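Local coordinates for protein nucleoside hydrolase, putative (Trypanosoma brucei, PDB 3FZ0) that belongs to the nucleoside hydrolase family, has a mixed central beta-sheet flanked by helices, and carries a bound calcium ion, at residues Gln48-Ile53 with Ile64-Gly69; Leu56-Asp61 with Ser99-Leu104. The protein carries 2 engineered substitutions. All coordinates share one frame; numbering follows the deposited sequence.

Contact 1: residues Gln48-Ile53 with Ile64-Gly69; sequences QGMENI and IPFFRG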
# COMPACT_ATOMS: atom_id res chain seq x y z
N GLN B 48 -0.52 2.88 -33.21
CA GLN B 48 -1.55 2.10 -33.81
C GLN B 48 -2.87 2.86 -33.65
O GLN B 48 -3.67 2.92 -34.59
CB GLN B 48 -1.60 0.73 -33.16
CG GLN B 48 -2.63 -0.21 -33.77
CD GLN B 48 -2.37 -0.47 -35.23
OE1 GLN B 48 -1.32 -1.02 -35.57
NE2 GLN B 48 -3.28 -0.04 -36.09
N GLY B 49 -3.08 3.48 -32.49
CA GLY B 49 -4.28 4.28 -32.28
C GLY B 49 -4.49 5.35 -33.35
O GLY B 49 -5.59 5.43 -33.98
N MET B 50 -3.43 6.14 -33.58
CA MET B 50 -3.42 7.13 -34.63
C MET B 50 -3.89 6.54 -35.97
O MET B 50 -4.73 7.13 -36.65
CB MET B 50 -2.04 7.77 -34.77
CG MET B 50 -1.65 8.67 -33.61
SD MET B 50 -2.69 10.12 -33.37
CE MET B 50 -2.06 11.22 -34.63
N GLU B 51 -3.36 5.37 -36.33
CA GLU B 51 -3.74 4.70 -37.57
C GLU B 51 -5.22 4.34 -37.58
O GLU B 51 -5.91 4.49 -38.61
CB GLU B 51 -2.89 3.47 -37.81
CG GLU B 51 -1.39 3.77 -38.02
CD GLU B 51 -1.10 4.66 -39.25
OE1 GLU B 51 -1.67 4.41 -40.33
OE2 GLU B 51 -0.27 5.59 -39.16
N ASN B 52 -5.72 3.88 -36.42
CA ASN B 52 -7.16 3.54 -36.28
C ASN B 52 -8.07 4.75 -36.46
O ASN B 52 -9.00 4.69 -37.28
CB ASN B 52 -7.44 2.82 -34.95
CG ASN B 52 -6.68 1.53 -34.81
OD1 ASN B 52 -6.03 1.06 -35.76
ND2 ASN B 52 -6.77 0.93 -33.63
N ILE B 53 -7.80 5.84 -35.73
CA ILE B 53 -8.56 7.08 -35.89
C ILE B 53 -8.54 7.56 -37.35
O ILE B 53 -9.58 7.91 -37.90
CB ILE B 53 -8.08 8.23 -34.92
CG1 ILE B 53 -8.34 7.90 -33.45
CG2 ILE B 53 -8.78 9.56 -35.25
CD1 ILE B 53 -9.72 7.30 -33.15
N ILE B 64 -11.68 16.38 -38.91
CA ILE B 64 -11.41 16.51 -37.46
C ILE B 64 -9.92 16.28 -37.12
O ILE B 64 -9.37 15.25 -37.49
CB ILE B 64 -12.26 15.49 -36.69
CG1 ILE B 64 -13.75 15.69 -37.01
CG2 ILE B 64 -12.02 15.58 -35.20
CD1 ILE B 64 -14.63 14.58 -36.44
N PRO B 65 -9.28 17.21 -36.41
CA PRO B 65 -7.87 16.97 -36.09
C PRO B 65 -7.69 15.98 -34.95
O PRO B 65 -8.51 15.94 -34.01
CB PRO B 65 -7.36 18.37 -35.70
CG PRO B 65 -8.54 19.12 -35.27
CD PRO B 65 -9.77 18.48 -35.87
N PHE B 66 -6.63 15.15 -35.04
CA PHE B 66 -6.32 14.18 -33.98
C PHE B 66 -4.85 14.22 -33.54
O PHE B 66 -3.96 14.60 -34.33
CB PHE B 66 -6.83 12.76 -34.30
CG PHE B 66 -6.38 12.22 -35.64
CD1 PHE B 66 -5.47 11.17 -35.70
CD2 PHE B 66 -6.90 12.72 -36.83
CE1 PHE B 66 -5.08 10.66 -36.91
CE2 PHE B 66 -6.50 12.21 -38.06
CZ PHE B 66 -5.60 11.18 -38.11
N PHE B 67 -4.60 13.87 -32.27
CA PHE B 67 -3.32 14.18 -31.65
C PHE B 67 -2.74 13.02 -30.85
O PHE B 67 -3.51 12.29 -30.17
CB PHE B 67 -3.48 15.41 -30.77
CG PHE B 67 -4.02 16.61 -31.52
CD1 PHE B 67 -5.39 16.79 -31.70
CD2 PHE B 67 -3.14 17.56 -32.05
CE1 PHE B 67 -5.88 17.88 -32.40
CE2 PHE B 67 -3.63 18.68 -32.75
CZ PHE B 67 -5.00 18.83 -32.93
N ARG B 68 -1.41 12.83 -30.95
CA ARG B 68 -0.70 11.79 -30.19
C ARG B 68 -0.57 12.23 -28.74
O ARG B 68 -0.06 13.33 -28.47
CB ARG B 68 0.68 11.49 -30.79
CG ARG B 68 0.69 11.33 -32.33
CD ARG B 68 2.09 11.15 -32.97
NE ARG B 68 1.98 10.83 -34.40
CZ ARG B 68 1.91 9.59 -34.88
NH1 ARG B 68 1.94 8.55 -34.05
NH2 ARG B 68 1.80 9.38 -36.18
N GLY B 69 -1.00 11.35 -27.83
CA GLY B 69 -0.90 11.58 -26.40
C GLY B 69 0.12 10.67 -25.73
O GLY B 69 1.09 10.25 -26.35
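The 48-53 turns of helix 46-60 lie against strand 66-68, the edge strand of the central sheet within this chain, and run almost exactly antiparallel to it, their axes 172° apart and 9.1 Å at closest approach. No hydrogen bond crosses between the segments, so side-chain packing carries the contact.

The aromatic part centres on Phe66. Its chi1 of 53° puts CG in the crowded position between the backbone N and the carbonyl carbon, with the ring turned to the helix. Ile53 comes over one face with its CG2 branch, which stands anti to the backbone N; a CH-pi contact follows, CG2 lying 3.9 Å from the centroid of the Phe66 ring. Met50 meets the same ring at its edge in a Met-aromatic contact, SD being 5.1 Å from the centroid and 75° off the normal. Bends at chi2 and chi3 carry its methyl onward, and CE of Met50 touches CD1 of Phe66 at 3.6 Å.

The second part joins Met50 to Arg68, whose chain is extended from CG to NE and crosses the methionine at about a right angle. On the aliphatic stem, CE of Met50 packs on CG of Arg68 at 3.6 Å, while CG of Met50 sits over one guanidinium face, toward its rim. One thioether side chain thus bridges the phenylalanine ring and the arginine.

In the fold this is the helix-to-second-strand half of the beta-alpha-beta unit 32-39, 46-60, 66-68. Met50, Ile53 and Phe66 also pack on strand 32-39, and Glu51, Phe66 and Arg68 touch helix 101-104.

Contact 2: residues Leu56-Asp61 with Ser99-Leu104; sequences LLDLYD and SQRVAL. Engineered in segment 99-104: Gln100 (natural residue Lys).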
# COMPACT_ATOMS: atom_id res chain seq x y z
N LEU B 56 -10.87 5.45 -39.33
CA LEU B 56 -12.25 5.84 -39.01
C LEU B 56 -12.66 7.19 -39.64
O LEU B 56 -13.75 7.31 -40.18
CB LEU B 56 -12.46 5.87 -37.49
CG LEU B 56 -13.81 6.38 -36.96
CD1 LEU B 56 -14.97 5.48 -37.41
CD2 LEU B 56 -13.73 6.43 -35.42
N LEU B 57 -11.78 8.19 -39.63
CA LEU B 57 -12.11 9.47 -40.25
C LEU B 57 -12.12 9.44 -41.80
O LEU B 57 -12.87 10.21 -42.42
CB LEU B 57 -11.22 10.60 -39.73
CG LEU B 57 -11.22 10.81 -38.21
CD1 LEU B 57 -10.23 11.88 -37.80
CD2 LEU B 57 -12.62 11.08 -37.63
N ASP B 58 -11.30 8.58 -42.41
CA ASP B 58 -11.43 8.29 -43.85
C ASP B 58 -12.86 7.91 -44.22
O ASP B 58 -13.43 8.48 -45.15
CB ASP B 58 -10.50 7.15 -44.28
CG ASP B 58 -9.05 7.57 -44.37
OD1 ASP B 58 -8.76 8.80 -44.48
OD2 ASP B 58 -8.19 6.67 -44.38
N LEU B 59 -13.42 6.97 -43.46
CA LEU B 59 -14.78 6.51 -43.66
C LEU B 59 -15.76 7.69 -43.79
O LEU B 59 -16.59 7.72 -44.68
CB LEU B 59 -15.18 5.57 -42.54
CG LEU B 59 -16.46 4.75 -42.71
CD1 LEU B 59 -16.32 3.78 -43.92
CD2 LEU B 59 -16.81 3.99 -41.45
N TYR B 60 -15.63 8.68 -42.91
CA TYR B 60 -16.53 9.83 -42.87
C TYR B 60 -16.10 11.00 -43.75
O TYR B 60 -16.84 11.95 -43.93
CB TYR B 60 -16.65 10.32 -41.43
CG TYR B 60 -17.54 9.42 -40.62
CD1 TYR B 60 -17.01 8.30 -39.95
CD2 TYR B 60 -18.91 9.67 -40.53
CE1 TYR B 60 -17.84 7.46 -39.21
CE2 TYR B 60 -19.73 8.83 -39.80
CZ TYR B 60 -19.19 7.75 -39.14
OH TYR B 60 -20.02 6.94 -38.42
N ASP B 61 -14.88 10.91 -44.28
CA ASP B 61 -14.23 12.06 -44.89
C ASP B 61 -14.14 13.27 -44.01
O ASP B 61 -14.25 14.37 -44.50
CB ASP B 61 -14.99 12.47 -46.12
CG ASP B 61 -14.21 12.28 -47.34
OD1 ASP B 61 -13.21 13.03 -47.53
OD2 ASP B 61 -14.60 11.37 -48.09
N SER B 99 -4.48 5.26 -43.77
CA SER B 99 -4.97 6.62 -43.91
C SER B 99 -3.83 7.61 -44.18
O SER B 99 -2.77 7.56 -43.52
CB SER B 99 -5.68 7.02 -42.61
OG SER B 99 -6.16 8.34 -42.67
N GLN B 100 -4.07 8.53 -45.10
CA GLN B 100 -3.13 9.62 -45.39
C GLN B 100 -3.31 10.78 -44.41
O GLN B 100 -2.51 11.72 -44.37
CB GLN B 100 -3.29 10.08 -46.83
CG GLN B 100 -3.19 8.94 -47.86
CD GLN B 100 -1.74 8.58 -48.15
OE1 GLN B 100 -1.05 9.29 -48.89
NE2 GLN B 100 -1.28 7.49 -47.57
N ARG B 101 -4.35 10.71 -43.58
CA ARG B 101 -4.64 11.76 -42.63
C ARG B 101 -3.59 11.84 -41.50
O ARG B 101 -3.31 12.94 -40.99
CB ARG B 101 -6.05 11.57 -42.07
CG ARG B 101 -7.13 12.08 -42.99
CD ARG B 101 -8.52 11.82 -42.49
NE ARG B 101 -9.34 11.50 -43.64
CZ ARG B 101 -10.10 12.35 -44.31
NH1 ARG B 101 -10.20 13.61 -43.93
NH2 ARG B 101 -10.77 11.94 -45.36
N VAL B 102 -3.01 10.69 -41.13
CA VAL B 102 -2.09 10.61 -39.99
C VAL B 102 -0.93 11.60 -40.10
O VAL B 102 -0.73 12.40 -39.19
CB VAL B 102 -1.57 9.17 -39.72
CG1 VAL B 102 -0.54 9.17 -38.61
CG2 VAL B 102 -2.70 8.23 -39.37
N ALA B 103 -0.19 11.55 -41.22
CA ALA B 103 0.99 12.41 -41.44
C ALA B 103 0.69 13.90 -41.47
O ALA B 103 1.56 14.71 -41.18
CB ALA B 103 1.74 12.02 -42.74
N LEU B 104 -0.54 14.25 -41.83
CA LEU B 104 -0.97 15.65 -41.90
C LEU B 104 -1.20 16.27 -40.54
O LEU B 104 -1.28 17.48 -40.45
CB LEU B 104 -2.28 15.79 -42.67
CG LEU B 104 -2.45 15.39 -44.13
CD1 LEU B 104 -3.94 15.63 -44.59
CD2 LEU B 104 -1.46 16.14 -44.99
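A salt-bridge network of Asp58, Asp61 and Arg101 joins the C-terminal end of helix 46-60, closed by a Schellman motif, to the start of the short, weakly bonded helix 101-104. Arg101 is the hub. Its CG lies anti to the carbonyl carbon, beside the backbone N, and a bend at chi3, -143°, turns the guanidinium across the end of the longer helix.

Asp58 has CG anti to its carbonyl carbon and slides past the arginine in the opposite direction, so that OD1 comes to the guanidinium edge. The bond from NE of Arg101 to OD1 of Asp58 is 2.9 Å long and fairly straight, at 162°; it uses the anti lone pair of OD1 and lies in the guanidinium plane, although the carboxylate itself is tilted 58° from that plane. Asp61, at positive phi after the last helical turn, crosses the arginine at about a right angle, and its OD1 accepts a weak bond of 3.4 Å from NH2 of Arg101. Asp63 OD1 makes a further salt bridge to NH1. The positive guanidinium probably stabilises the ionised carboxylates gathered at this helix end.

While Asp58 and Asp61 meet the guanidinium at its edge, Leu57 O lies over one face, offset toward the rim, and CB of Leu57 packs on CD of Arg101 at 4.0 Å. Ser99 holds OG anti to its backbone N, which places the hydroxyl close to both Asp58 oxygens. That same OG makes the capping bond of helix 101-104, accepting from the backbone N of Arg101 at 3.1 Å.

Overall arrangement
Both contacts draw on helix 46-60, contact 1 in its first half and contact 2 at its C-terminal end, with centres about 9 Å apart. Contact 1 is the buried one, its centre about 14 Å from the chain centre and the side chain of Ile53 about 10 Å from the calcium ion; it is held by packing alone, methionine and isoleucine on an aromatic ring and methionine on an arginine stem and guanidinium face. Contact 2, about 20 Å out by the same measure and only partly buried, relies on charge pairs and a capping serine instead. Their segments alternate along the chain, and they touch directly: Leu57 CD1 packs on Phe66 CD2 at 3.6 Å, and Val102 reaches both Met50 and Arg68. Strand 66-68 and helix 101-104 both pack on helix 46-60 and on each other.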